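Local coordinates for group B streptococcal R4 surface protein (Streptococcus agalactiae, PDB 6S5Y), which is a cell-wall-anchored streptococcal surface protein whose tandem Rib domains, implicated in infection, probably form a stalk projecting from the bacterium, at residues A52-K57 and V79-T84. Numbering follows the deposited sequence.
Sequences ATPGDK and VVDPRT
Gly55 and Val79 form an antiparallel hydrogen-bonded pair where strand 55-64 begins and strand 70-80 is about to end, at the open end of the hairpin, away from its turn. Of its two bonds, Gly55 N to Val79 O is short and nearly straight, 2.8 Å with an angle of 171° at the hydrogen. The return bond, Val79 N to Gly55 O, stretches to 3.3 Å, and its donor sits well above the carbonyl plane. Gly55 takes a positive phi of 122°, a backbone shape that calls for glycine.

Val79 is the buried residue here, and its two methyls divide the work. CG1, anti to the backbone N (chi1 -175°), packs 3.5 Å from Thr53 O, while CG2 meets the aliphatic part of Lys57, 3.6 Å from its CG. Val19 and Val21 add hydrophobic contacts to Val79. The Lys57 chain bends at chi2 and then runs extended back along its own segment, where NZ hydrogen-bonds Thr53 OG1 at 3.0 Å and makes a weak hydrogen bond to Thr53 O; Asp50 supplies a salt bridge to the same amine. Farther out, the ring of Pro54 lies alongside Asp81, its CG 3.9 Å from Asp81 CB, as 79-84 leaves the sheet. Asp81 OD2 reaches Lys88 in a salt bridge, and Thr84 N-caps the helix 85-88.

Chemically, one valine is sheltered between backbone and lysine methylenes while the lysine's charge is held by Thr53 and Asp50, tying the amine to the loop that leads into strand 55-64. Separately, the Asp81-Lys88 salt bridge joins the end of this repeat to helix 85-88 of the following immunoglobulin-like Rib repeat.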
loop_
_atom_site.group_PDB
_atom_site.type_symbol
_atom_site.label_atom_id
_atom_site.label_comp_id
_atom_site.label_asym_id
_atom_site.label_seq_id
_atom_site.Cartn_x
_atom_site.Cartn_y
_atom_site.Cartn_z
ATOM N N ALA A 52 -10.839 -2.526 -4.523
ATOM C CA ALA A 52 -11.076 -2.524 -3.073
ATOM C C ALA A 52 -9.795 -2.759 -2.246
ATOM O O ALA A 52 -9.757 -2.387 -1.073
ATOM C CB ALA A 52 -12.142 -3.551 -2.710
ATOM N N THR A 53 -8.753 -3.352 -2.868
ATOM C CA THR A 53 -7.458 -3.662 -2.249
ATOM C C THR A 53 -6.288 -3.234 -3.150
ATOM O O THR A 53 -6.443 -3.254 -4.367
ATOM C CB THR A 53 -7.357 -5.165 -1.942
ATOM O OG1 THR A 53 -7.875 -5.918 -3.042
ATOM C CG2 THR A 53 -8.070 -5.547 -0.658
ATOM N N PRO A 54 -5.099 -2.880 -2.606
ATOM C CA PRO A 54 -3.979 -2.505 -3.489
ATOM C C PRO A 54 -3.336 -3.721 -4.159
ATOM O O PRO A 54 -3.582 -4.860 -3.752
ATOM C CB PRO A 54 -2.995 -1.779 -2.553
ATOM C CG PRO A 54 -3.654 -1.737 -1.205
ATOM C CD PRO A 54 -4.702 -2.799 -1.189
ATOM N N GLY A 55 -2.530 -3.461 -5.187
ATOM C CA GLY A 55 -1.825 -4.487 -5.945
ATOM C C GLY A 55 -2.127 -4.488 -7.430
ATOM O O GLY A 55 -3.172 -3.985 -7.859
ATOM N N ASP A 56 -1.204 -5.073 -8.222
ATOM C CA ASP A 56 -1.306 -5.207 -9.673
ATOM C C ASP A 56 -2.453 -6.162 -10.035
ATOM O O ASP A 56 -2.419 -7.339 -9.669
ATOM C CB ASP A 56 0.032 -5.686 -10.266
ATOM C CG ASP A 56 1.168 -4.680 -10.168
ATOM O OD1 ASP A 56 0.923 -3.474 -10.410
ATOM O OD2 ASP A 56 2.309 -5.102 -9.872
ATOM N N LYS A 57 -3.487 -5.629 -10.716
ATOM C CA LYS A 57 -4.688 -6.370 -11.098
ATOM C C LYS A 57 -4.696 -6.782 -12.576
ATOM O O LYS A 57 -4.544 -5.931 -13.457
ATOM C CB LYS A 57 -5.970 -5.577 -10.761
ATOM C CG LYS A 57 -6.037 -5.011 -9.346
ATOM C CD LYS A 57 -6.500 -6.005 -8.289
ATOM C CE LYS A 57 -6.365 -5.409 -6.910
ATOM N NZ LYS A 57 -7.106 -6.194 -5.892
ATOM N N VAL A 79 -3.218 -0.818 -8.721
ATOM C CA VAL A 79 -4.036 -0.217 -7.659
ATOM C C VAL A 79 -3.127 0.108 -6.474
ATOM O O VAL A 79 -2.445 -0.776 -5.953
ATOM C CB VAL A 79 -5.257 -1.082 -7.244
ATOM C CG1 VAL A 79 -6.139 -0.346 -6.232
ATOM C CG2 VAL A 79 -6.078 -1.488 -8.462
ATOM N N VAL A 80 -3.087 1.380 -6.070
ATOM C CA VAL A 80 -2.239 1.825 -4.958
ATOM C C VAL A 80 -3.063 2.456 -3.825
ATOM O O VAL A 80 -4.115 3.049 -4.087
ATOM C CB VAL A 80 -1.070 2.739 -5.417
ATOM C CG1 VAL A 80 -0.131 2.003 -6.373
ATOM C CG2 VAL A 80 -1.560 4.041 -6.041
ATOM N N ASP A 81 -2.594 2.313 -2.566
ATOM C CA ASP A 81 -3.263 2.894 -1.404
ATOM C C ASP A 81 -2.628 4.249 -1.184
ATOM O O ASP A 81 -1.422 4.294 -0.956
ATOM C CB ASP A 81 -3.138 1.996 -0.145
ATOM C CG ASP A 81 -4.171 2.236 0.957
ATOM O OD1 ASP A 81 -4.712 3.358 1.041
ATOM O OD2 ASP A 81 -4.425 1.303 1.743
ATOM N N PRO A 82 -3.374 5.373 -1.316
ATOM C CA PRO A 82 -2.757 6.693 -1.059
ATOM C C PRO A 82 -2.364 6.905 0.423
ATOM O O PRO A 82 -1.386 7.599 0.713
ATOM C CB PRO A 82 -3.826 7.685 -1.526
ATOM C CG PRO A 82 -5.108 6.958 -1.398
ATOM C CD PRO A 82 -4.818 5.497 -1.605
ATOM N N ARG A 83 -3.074 6.230 1.353
ATOM C CA ARG A 83 -2.797 6.287 2.788
ATOM C C ARG A 83 -1.719 5.261 3.180
ATOM O O ARG A 83 -1.867 4.074 2.892
ATOM C CB ARG A 83 -4.085 6.091 3.608
ATOM C CG ARG A 83 -5.301 6.866 3.061
ATOM C CD ARG A 83 -6.406 7.100 4.081
ATOM N NE ARG A 83 -6.782 5.880 4.802
ATOM C CZ ARG A 83 -6.653 5.719 6.114
ATOM N NH1 ARG A 83 -6.194 6.709 6.873
ATOM N NH2 ARG A 83 -7.007 4.575 6.685
ATOM N N THR A 84 -0.632 5.738 3.838
ATOM C CA THR A 84 0.540 4.957 4.284
ATOM C C THR A 84 0.174 4.115 5.518
ATOM O O THR A 84 -0.893 4.335 6.094
ATOM C CB THR A 84 1.738 5.902 4.599
ATOM O OG1 THR A 84 1.463 6.657 5.782
ATOM C CG2 THR A 84 2.089 6.845 3.460
#